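Local coordinates for protein dihydrofolate reductase (Coxiella burnetii, PDB 3TQA) that probably catalyses the NADPH-dependent reduction of 7,8-dihydrofolate to tetrahydrofolate, a key step of folate metabolism, at residues A[4-9]-A[92-97]; A[109-114]-A[155-160]. All coordinates share one frame; numbering follows the deposited sequence.

Contact 1 of 2, residues A[4-9]-A[92-97]; sequences TLIAAM and EVIIIG. With NDP (NADPH dihydro-nicotinamide-adenine-dinucleotide phosphate), chain B.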
ATOM      1  N   THR A   4       3.585  -7.365   4.137  1.00 51.50           N
ATOM      2  CA  THR A   4       4.296  -6.181   3.667  1.00 51.60           C
ATOM      3  C   THR A   4       3.322  -5.045   3.364  1.00 49.30           C
ATOM      4  O   THR A   4       2.287  -5.255   2.735  1.00 47.87           O
ATOM      5  CB  THR A   4       5.115  -6.493   2.400  1.00 53.24           C
ATOM      6  OG1 THR A   4       6.098  -7.492   2.699  1.00 56.45           O
ATOM      7  CG2 THR A   4       5.813  -5.242   1.878  1.00 53.74           C
ATOM      8  N   LEU A   5       3.664  -3.843   3.819  1.00 49.76           N
ATOM      9  CA  LEU A   5       2.885  -2.647   3.521  1.00 48.54           C
ATOM     10  C   LEU A   5       3.632  -1.832   2.469  1.00 49.63           C
ATOM     11  O   LEU A   5       4.790  -1.467   2.673  1.00 51.65           O
ATOM     12  CB  LEU A   5       2.669  -1.808   4.784  1.00 49.31           C
ATOM     13  CG  LEU A   5       1.565  -2.239   5.760  1.00 48.77           C
ATOM     14  CD1 LEU A   5       1.585  -3.730   6.022  1.00 48.86           C
ATOM     15  CD2 LEU A   5       1.687  -1.467   7.068  1.00 50.55           C
ATOM     16  N   ILE A   6       2.972  -1.566   1.345  1.00 48.76           N
ATOM     17  CA  ILE A   6       3.545  -0.738   0.287  1.00 50.37           C
ATOM     18  C   ILE A   6       2.676   0.504   0.093  1.00 50.07           C
ATOM     19  O   ILE A   6       1.460   0.402  -0.092  1.00 48.77           O
ATOM     20  CB  ILE A   6       3.697  -1.521  -1.045  1.00 51.06           C
ATOM     21  CG1 ILE A   6       4.465  -0.689  -2.076  1.00 53.67           C
ATOM     22  CG2 ILE A   6       2.339  -1.934  -1.605  1.00 49.62           C
ATOM     23  CD1 ILE A   6       4.912  -1.483  -3.288  1.00 55.87           C
ATOM     24  N   ALA A   7       3.305   1.674   0.149  1.00 52.01           N
ATOM     25  CA  ALA A   7       2.584   2.938   0.049  1.00 52.62           C
ATOM     26  C   ALA A   7       3.505   4.077  -0.373  1.00 55.63           C
ATOM     27  O   ALA A   7       4.681   4.101  -0.007  1.00 57.40           O
ATOM     28  CB  ALA A   7       1.922   3.267   1.379  1.00 52.22           C
ATOM     29  N   ALA A   8       2.960   5.009  -1.151  1.00 56.79           N
ATOM     30  CA  ALA A   8       3.656   6.239  -1.508  1.00 60.32           C
ATOM     31  C   ALA A   8       3.105   7.380  -0.662  1.00 61.87           C
ATOM     32  O   ALA A   8       1.892   7.585  -0.603  1.00 61.03           O
ATOM     33  CB  ALA A   8       3.479   6.542  -2.987  1.00 61.85           C
ATOM     34  N   MET A   9       3.998   8.111   0.001  1.00 64.80           N
ATOM     35  CA  MET A   9       3.605   9.231   0.853  1.00 67.45           C
ATOM     36  C   MET A   9       4.560  10.412   0.697  1.00 72.43           C
ATOM     37  O   MET A   9       5.629  10.281   0.100  1.00 73.60           O
ATOM     38  CB  MET A   9       3.558   8.790   2.316  1.00 66.49           C
ATOM     39  CG  MET A   9       4.921   8.468   2.922  1.00 67.69           C
ATOM     40  SD  MET A   9       4.792   7.620   4.505  1.00 66.29           S
ATOM     41  CE  MET A   9       4.231   6.006   3.970  1.00 61.66           C
ATOM     42  N   GLU A  92       4.306 -14.374   0.898  1.00 70.42           N
ATOM     43  CA  GLU A  92       4.246 -12.929   1.095  1.00 66.30           C
ATOM     44  C   GLU A  92       2.870 -12.372   0.734  1.00 62.45           C
ATOM     45  O   GLU A  92       2.260 -12.790  -0.249  1.00 63.13           O
ATOM     46  CB  GLU A  92       5.330 -12.242   0.261  1.00 67.61           C
ATOM     47  CG  GLU A  92       5.436 -10.733   0.483  1.00 64.61           C
ATOM     48  CD  GLU A  92       6.703 -10.129  -0.109  1.00 67.16           C
ATOM     49  OE1 GLU A  92       7.499 -10.871  -0.725  1.00 71.63           O
ATOM     50  OE2 GLU A  92       6.902  -8.905   0.049  1.00 65.22           O
ATOM     51  N   VAL A  93       2.389 -11.433   1.547  1.00 59.13           N
ATOM     52  CA  VAL A  93       1.133 -10.733   1.288  1.00 55.92           C
ATOM     53  C   VAL A  93       1.402  -9.234   1.307  1.00 53.74           C
ATOM     54  O   VAL A  93       2.035  -8.726   2.235  1.00 53.73           O
ATOM     55  CB  VAL A  93       0.061 -11.081   2.339  1.00 55.07           C
ATOM     56  CG1 VAL A  93      -1.229 -10.318   2.067  1.00 52.40           C
ATOM     57  CG2 VAL A  93      -0.196 -12.580   2.351  1.00 57.75           C
ATOM     58  N   ILE A  94       0.926  -8.537   0.280  1.00 52.54           N
ATOM     59  CA  ILE A  94       1.187  -7.109   0.120  1.00 51.22           C
ATOM     60  C   ILE A  94      -0.071  -6.297   0.405  1.00 49.11           C
ATOM     61  O   ILE A  94      -1.085  -6.455  -0.272  1.00 48.75           O
ATOM     62  CB  ILE A  94       1.699  -6.794  -1.300  1.00 52.60           C
ATOM     63  CG1 ILE A  94       3.015  -7.532  -1.558  1.00 55.50           C
ATOM     64  CG2 ILE A  94       1.897  -5.294  -1.481  1.00 51.76           C
ATOM     65  CD1 ILE A  94       3.602  -7.272  -2.925  1.00 58.07           C
ATOM     66  N   ILE A  95       0.005  -5.433   1.418  1.00 48.48           N
ATOM     67  CA  ILE A  95      -1.091  -4.537   1.774  1.00 47.34           C
ATOM     68  C   ILE A  95      -0.847  -3.195   1.095  1.00 47.54           C
ATOM     69  O   ILE A  95       0.190  -2.570   1.320  1.00 48.23           O
ATOM     70  CB  ILE A  95      -1.175  -4.304   3.300  1.00 47.61           C
ATOM     71  CG1 ILE A  95      -1.131  -5.632   4.071  1.00 48.42           C
ATOM     72  CG2 ILE A  95      -2.436  -3.526   3.646  1.00 47.08           C
ATOM     73  CD1 ILE A  95      -2.181  -6.631   3.656  1.00 48.27           C
ATOM     74  N   ILE A  96      -1.797  -2.752   0.272  1.00 47.42           N
ATOM     75  CA  ILE A  96      -1.610  -1.535  -0.523  1.00 48.29           C
ATOM     76  C   ILE A  96      -2.463  -0.352  -0.066  1.00 48.77           C
ATOM     77  O   ILE A  96      -2.406   0.703  -0.681  1.00 49.87           O
ATOM     78  CB  ILE A  96      -1.837  -1.790  -2.038  1.00 49.09           C
ATOM     79  CG1 ILE A  96      -3.296  -2.142  -2.342  1.00 48.86           C
ATOM     80  CG2 ILE A  96      -0.913  -2.897  -2.533  1.00 49.83           C
ATOM     81  CD1 ILE A  96      -3.622  -2.123  -3.820  1.00 50.16           C
ATOM     82  N   GLY A  97      -3.241  -0.517   1.002  1.00 48.64           N
ATOM     83  CA  GLY A  97      -4.024   0.591   1.557  1.00 50.08           C
ATOM     84  C   GLY A  97      -5.509   0.287   1.621  1.00 50.53           C
ATOM     85  O   GLY A  97      -5.922  -0.827   1.310  1.00 49.93           O
TER
HETATM   86  PA  NDP B1001      -9.618   2.498   2.279  1.00 60.46           P
HETATM   87  O1A NDP B1001      -8.912   2.191   3.577  1.00 60.71           O
HETATM   88  O2A NDP B1001      -8.957   2.183   0.962  1.00 60.64           O
HETATM   89  O5B NDP B1001     -11.013   1.715   2.284  1.00 59.66           O
HETATM   90  C5B NDP B1001     -11.996   1.978   3.279  1.00 58.82           C
HETATM   91  C4B NDP B1001     -13.093   0.947   3.083  1.00 58.12           C
HETATM   92  O4B NDP B1001     -12.518  -0.364   3.094  1.00 57.86           O
HETATM   93  C3B NDP B1001     -14.156   0.953   4.168  1.00 57.81           C
HETATM   94  O3B NDP B1001     -15.212   1.869   3.872  1.00 57.87           O
HETATM   95  C2B NDP B1001     -14.601  -0.491   4.157  1.00 57.42           C
HETATM   96  O2B NDP B1001     -15.453  -0.750   3.046  1.00 57.15           O
HETATM   97  C1B NDP B1001     -13.316  -1.250   3.883  1.00 57.28           C
HETATM   98  N9A NDP B1001     -12.587  -1.644   5.115  1.00 56.77           N
HETATM   99  C8A NDP B1001     -11.500  -1.037   5.634  1.00 56.83           C
HETATM  100  N7A NDP B1001     -11.085  -1.672   6.762  1.00 56.81           N
HETATM  101  C5A NDP B1001     -11.908  -2.712   6.973  1.00 56.53           C
HETATM  102  C6A NDP B1001     -12.037  -3.791   7.980  1.00 56.69           C
HETATM  103  N6A NDP B1001     -11.175  -3.887   9.018  1.00 57.28           N
HETATM  104  N1A NDP B1001     -13.044  -4.680   7.830  1.00 56.41           N
HETATM  105  C2A NDP B1001     -13.915  -4.604   6.802  1.00 56.59           C
HETATM  106  N3A NDP B1001     -13.851  -3.647   5.854  1.00 56.45           N
HETATM  107  C4A NDP B1001     -12.893  -2.692   5.882  1.00 56.45           C
HETATM  108  O3  NDP B1001     -10.126   4.032   2.273  1.00 61.90           O
HETATM  109  PN  NDP B1001      -9.183   5.294   2.605  1.00 63.04           P
HETATM  110  O1N NDP B1001      -8.530   5.094   3.954  1.00 62.80           O
HETATM  111  O2N NDP B1001     -10.002   6.537   2.356  1.00 63.70           O
HETATM  112  O5D NDP B1001      -8.048   5.208   1.467  1.00 64.22           O
HETATM  113  C5D NDP B1001      -8.273   5.659   0.130  1.00 65.08           C
HETATM  114  C4D NDP B1001      -7.391   6.873  -0.134  1.00 65.86           C
HETATM  115  O4D NDP B1001      -6.023   6.531   0.117  1.00 66.29           O
HETATM  116  C3D NDP B1001      -7.474   7.350  -1.577  1.00 66.29           C
HETATM  117  O3D NDP B1001      -7.490   8.779  -1.622  1.00 66.67           O
HETATM  118  C2D NDP B1001      -6.211   6.820  -2.226  1.00 66.53           C
HETATM  119  O2D NDP B1001      -5.734   7.695  -3.255  1.00 66.98           O
HETATM  120  C1D NDP B1001      -5.233   6.729  -1.062  1.00 66.49           C
HETATM  121  N1N NDP B1001      -4.266   5.640  -1.243  1.00 66.59           N
HETATM  122  C2N NDP B1001      -2.975   5.968  -1.434  1.00 66.87           C
HETATM  123  C3N NDP B1001      -1.991   5.004  -1.615  1.00 66.97           C
HETATM  124  C7N NDP B1001      -0.556   5.394  -1.828  1.00 67.26           C
HETATM  125  O7N NDP B1001       0.287   4.522  -1.984  1.00 67.43           O
HETATM  126  N7N NDP B1001      -0.232   6.688  -1.842  1.00 67.08           N
HETATM  127  C4N NDP B1001      -2.416   3.563  -1.590  1.00 66.86           C
HETATM  128  C5N NDP B1001      -3.830   3.294  -1.377  1.00 66.64           C
HETATM  129  C6N NDP B1001      -4.699   4.365  -1.208  1.00 66.65           C
HETATM  130  P2B NDP B1001     -17.055  -0.666   3.080  1.00 56.67           P
HETATM  131  O1X NDP B1001     -17.323   0.799   3.310  1.00 57.28           O
HETATM  132  O2X NDP B1001     -17.452  -1.151   1.707  1.00 56.96           O
HETATM  133  O3X NDP B1001     -17.452  -1.584   4.210  1.00 56.59           O
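Thr4 pairs with Ile94, and Leu5 with Ile95, as parallel bridges between adjacent central strands of the mixed dihydrofolate reductase sheet. Three backbone hydrogen bonds join them: Thr4 N to Val93 O (2.8 Å), Ile95 N to Thr4 O (2.6 Å), and Ile6 N to Ile95 O (3.0 Å). Beyond Ile6 the chains diverge, their short axes 34° apart, and the nicotinamide of NADPH takes up the edge that 4-9 leaves there. Its carboxamide oxygen O7N accepts a nearly straight bond from Ala8 N (2.8 Å), while its N7N gives Ala8 O a weak, bent one; Ile96 O lies 3.0 Å from the ring carbon C4N. The one polar side-chain link is Thr4 OG1 giving its proton to Glu92 OE2 (3.1 Å), on the anti side and 31° out of the carboxylate plane. The apolar contacts split by face. Leu5 CD1 lies beside Ile95 CG1, whereas Ile6 CG2, lodged between backbone N and carbonyl carbon, presses on Ile94 CG2 at a tight 3.4 Å and also meets Ile96 CG2. Helix 99-105 packs against the Leu5 and Ile95 face, helix 26-36 against Ile6 and Ile96, and strand 111-117 pairs with the far edge of 4-9.

Contact 2 of 2, residues A[109-114]-A[155-160]; sequences ADKMIL and FLELRR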
ATOM      1  N   ALA A 109       2.500  -5.975  10.588  1.00 58.29           N
ATOM      2  CA  ALA A 109       3.411  -5.836   9.451  1.00 57.15           C
ATOM      3  C   ALA A 109       4.825  -6.317   9.776  1.00 60.28           C
ATOM      4  O   ALA A 109       5.385  -5.970  10.815  1.00 63.16           O
ATOM      5  CB  ALA A 109       3.451  -4.390   8.985  1.00 55.99           C
ATOM      6  N   ASP A 110       5.386  -7.120   8.873  1.00 60.38           N
ATOM      7  CA  ASP A 110       6.781  -7.562   8.957  1.00 63.91           C
ATOM      8  C   ASP A 110       7.699  -6.586   8.230  1.00 64.19           C
ATOM      9  O   ASP A 110       8.810  -6.312   8.681  1.00 67.59           O
ATOM     10  CB  ASP A 110       6.944  -8.941   8.317  1.00 64.95           C
ATOM     11  CG  ASP A 110       6.154 -10.014   9.028  1.00 65.74           C
ATOM     12  OD1 ASP A 110       6.643 -10.528  10.050  1.00 69.51           O
ATOM     13  OD2 ASP A 110       5.053 -10.355   8.551  1.00 63.71           O
ATOM     14  N   LYS A 111       7.222  -6.073   7.098  1.00 61.22           N
ATOM     15  CA  LYS A 111       8.038  -5.289   6.178  1.00 61.84           C
ATOM     16  C   LYS A 111       7.271  -4.061   5.690  1.00 58.87           C
ATOM     17  O   LYS A 111       6.039  -4.073   5.637  1.00 56.01           O
ATOM     18  CB  LYS A 111       8.426  -6.171   4.989  1.00 62.70           C
ATOM     19  CG  LYS A 111       9.432  -5.569   4.023  1.00 65.12           C
ATOM     20  CD  LYS A 111       9.830  -6.586   2.956  1.00 67.56           C
ATOM     21  CE  LYS A 111      10.904  -6.040   2.027  1.00 70.95           C
ATOM     22  NZ  LYS A 111      11.360  -7.052   1.029  1.00 74.24           N
ATOM     23  N   MET A 112       8.004  -3.006   5.344  1.00 60.15           N
ATOM     24  CA  MET A 112       7.417  -1.816   4.725  1.00 58.33           C
ATOM     25  C   MET A 112       8.284  -1.343   3.559  1.00 59.87           C
ATOM     26  O   MET A 112       9.487  -1.148   3.717  1.00 63.23           O
ATOM     27  CB  MET A 112       7.258  -0.685   5.748  1.00 59.33           C
ATOM     28  CG  MET A 112       6.120  -0.891   6.739  1.00 58.18           C
ATOM     29  SD  MET A 112       5.574   0.631   7.548  1.00 59.82           S
ATOM     30  CE  MET A 112       7.016   1.036   8.527  1.00 64.22           C
ATOM     31  N   ILE A 113       7.662  -1.177   2.393  1.00 57.90           N
ATOM     32  CA  ILE A 113       8.318  -0.602   1.221  1.00 59.77           C
ATOM     33  C   ILE A 113       7.661   0.747   0.938  1.00 58.81           C
ATOM     34  O   ILE A 113       6.614   0.816   0.294  1.00 56.52           O
ATOM     35  CB  ILE A 113       8.199  -1.519  -0.017  1.00 59.66           C
ATOM     36  CG1 ILE A 113       8.806  -2.894   0.276  1.00 61.35           C
ATOM     37  CG2 ILE A 113       8.894  -0.887  -1.220  1.00 62.48           C
ATOM     38  CD1 ILE A 113       8.782  -3.843  -0.906  1.00 62.65           C
ATOM     39  N   LEU A 114       8.279   1.814   1.439  1.00 61.13           N
ATOM     40  CA  LEU A 114       7.683   3.144   1.396  1.00 61.25           C
ATOM     41  C   LEU A 114       8.399   4.060   0.411  1.00 64.41           C
ATOM     42  O   LEU A 114       9.629   4.111   0.378  1.00 67.67           O
ATOM     43  CB  LEU A 114       7.712   3.779   2.787  1.00 62.47           C
ATOM     44  CG  LEU A 114       7.059   2.977   3.914  1.00 60.49           C
ATOM     45  CD1 LEU A 114       7.204   3.725   5.229  1.00 63.24           C
ATOM     46  CD2 LEU A 114       5.594   2.684   3.612  1.00 56.87           C
ATOM     47  N   PHE A 155      13.256   5.501  -2.146  1.00 87.23           N
ATOM     48  CA  PHE A 155      12.701   4.172  -1.903  1.00 83.08           C
ATOM     49  C   PHE A 155      13.248   3.617  -0.592  1.00 83.44           C
ATOM     50  O   PHE A 155      14.383   3.139  -0.535  1.00 87.09           O
ATOM     51  CB  PHE A 155      13.029   3.219  -3.054  1.00 84.32           C
ATOM     52  CG  PHE A 155      12.403   3.608  -4.364  1.00 84.25           C
ATOM     53  CD1 PHE A 155      11.033   3.817  -4.462  1.00 80.11           C
ATOM     54  CD2 PHE A 155      13.180   3.747  -5.507  1.00 89.07           C
ATOM     55  CE1 PHE A 155      10.451   4.174  -5.670  1.00 80.80           C
ATOM     56  CE2 PHE A 155      12.604   4.099  -6.720  1.00 89.84           C
ATOM     57  CZ  PHE A 155      11.238   4.312  -6.801  1.00 85.55           C
ATOM     58  N   LEU A 156      12.427   3.686   0.456  1.00 80.31           N
ATOM     59  CA  LEU A 156      12.809   3.238   1.791  1.00 80.96           C
ATOM     60  C   LEU A 156      12.208   1.863   2.077  1.00 77.57           C
ATOM     61  O   LEU A 156      10.991   1.683   1.995  1.00 73.42           O
ATOM     62  CB  LEU A 156      12.324   4.249   2.835  1.00 80.85           C
ATOM     63  CG  LEU A 156      12.961   4.171   4.224  1.00 83.65           C
ATOM     64  CD1 LEU A 156      14.397   4.666   4.182  1.00 89.56           C
ATOM     65  CD2 LEU A 156      12.148   4.976   5.228  1.00 83.22           C
ATOM     66  N   GLU A 157      13.068   0.900   2.408  1.00 80.03           N
ATOM     67  CA  GLU A 157      12.636  -0.455   2.744  1.00 78.00           C
ATOM     68  C   GLU A 157      12.956  -0.754   4.209  1.00 79.54           C
ATOM     69  O   GLU A 157      14.121  -0.732   4.609  1.00 84.09           O
ATOM     70  CB  GLU A 157      13.330  -1.471   1.835  1.00 80.38           C
ATOM     71  CG  GLU A 157      12.795  -2.892   1.954  1.00 78.89           C
ATOM     72  CD  GLU A 157      13.577  -3.877   1.108  1.00 83.08           C
ATOM     73  OE1 GLU A 157      13.684  -3.653  -0.117  1.00 84.36           O
ATOM     74  OE2 GLU A 157      14.082  -4.878   1.663  1.00 85.88           O
ATOM     75  N   LEU A 158      11.919  -1.035   4.998  1.00 76.43           N
ATOM     76  CA  LEU A 158      12.076  -1.306   6.428  1.00 78.19           C
ATOM     77  C   LEU A 158      11.653  -2.727   6.783  1.00 77.07           C
ATOM     78  O   LEU A 158      10.702  -3.264   6.215  1.00 73.41           O
ATOM     79  CB  LEU A 158      11.261  -0.313   7.263  1.00 76.97           C
ATOM     80  CG  LEU A 158      11.653   1.165   7.155  1.00 79.21           C
ATOM     81  CD1 LEU A 158      10.990   1.811   5.952  1.00 76.34           C
ATOM     82  CD2 LEU A 158      11.285   1.916   8.427  1.00 80.76           C
ATOM     83  N   ARG A 159      12.372  -3.324   7.730  1.00 80.86           N
ATOM     84  CA  ARG A 159      12.038  -4.633   8.280  1.00 80.99           C
ATOM     85  C   ARG A 159      11.872  -4.465   9.786  1.00 82.75           C
ATOM     86  O   ARG A 159      12.657  -3.758  10.420  1.00 86.54           O
ATOM     87  CB  ARG A 159      13.154  -5.634   7.966  1.00 85.27           C
ATOM     88  CG  ARG A 159      12.889  -7.076   8.406  1.00 86.73           C
ATOM     89  CD  ARG A 159      11.815  -7.750   7.556  1.00 83.32           C
ATOM     90  NE  ARG A 159      11.737  -9.192   7.812  1.00 86.09           N
ATOM     91  CZ  ARG A 159      11.150  -9.757   8.868  1.00 86.76           C
ATOM     92  NH1 ARG A 159      10.564  -9.018   9.809  1.00 85.40           N
ATOM     93  NH2 ARG A 159      11.147 -11.081   8.987  1.00 89.38           N
ATOM     94  N   ARG A 160      10.849  -5.097  10.357  1.00 80.70           N
ATOM     95  CA  ARG A 160      10.584  -4.975  11.792  1.00 82.86           C
ATOM     96  C   ARG A 160      11.592  -5.783  12.612  1.00 88.34           C
ATOM     97  O   ARG A 160      11.965  -6.895  12.238  1.00 89.46           O
ATOM     98  CB  ARG A 160       9.159  -5.425  12.121  1.00 79.70           C
ATOM     99  CG  ARG A 160       8.725  -5.079  13.541  1.00 82.15           C
ATOM    100  CD  ARG A 160       7.401  -5.721  13.898  1.00 80.11           C
ATOM    101  NE  ARG A 160       6.262  -5.037  13.284  1.00 75.68           N
ATOM    102  CZ  ARG A 160       5.659  -3.955  13.776  1.00 75.74           C
ATOM    103  NH1 ARG A 160       6.078  -3.381  14.901  1.00 80.01           N
ATOM    104  NH2 ARG A 160       4.625  -3.433  13.129  1.00 72.45           N
TER
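Met112 pairs with Leu158, and Leu114 with Leu156, as hydrogen-bonded pairs in the antiparallel part of the mixed dihydrofolate reductase sheet, between strands 111-117 and 153-159. Each of these four residues both donates and accepts, so four short bonds satisfy N and O together. In the non-hydrogen-bonded pair Ile113 with Glu157, the outward-turned backbone groups find other partners: Ile113 bonds to Leu5 of strand 2-10, and Glu157 O accepts from Thr138 OG1. Side chains add a loose salt bridge, Lys111 NZ to Glu157 OE2 at 3.5 Å, reached by a fully extended lysine that crosses the glutamate near its tip; OE2 has a further hydrogen bond outside the two segments. On the other face Leu114 CD1 meets Leu158 CD1 at 4.3 Å. Past these pairs, Asp110 O takes a firm bond from Arg160 N (2.9 Å) and a weak one from Arg159 NH1 (3.4 Å), whose guanidinium has Asp110 CB over one face. The Asp110 carboxylate instead accepts from Ile3 N through OD2. Arg160 NH1 forms a salt bridge with Glu134. A bend at chi3 (-76°) turns the same guanidinium edge-on to Ala109 O, which receives NE at 2.8 Å, just 4° out of the guanidinium plane.

How the contacts relate
Both contacts belong to one mixed sheet, and strands 2-10 and 111-117, one from each, are neighbours in it: Leu5 bonds to Lys111 O and Ile113 N, so the order across runs 92-97, 2-10, 111-117, 153-159. Contact 1 is parallel, its centre lies about 3 Å from the centre of the chain, and it is almost wholly buried; isoleucines dominate it, and it holds part of the nicotinamide site. Contact 2 is antiparallel, its centre about 11 Å from that of the chain, and half buried, with leucines and a methionine on one face and charged side chains and Ile113 on the other. Thr4 OG1 packs on Lys111 CB where the two meet. The cofactor stays about 8 Å from the Leu114 side chain.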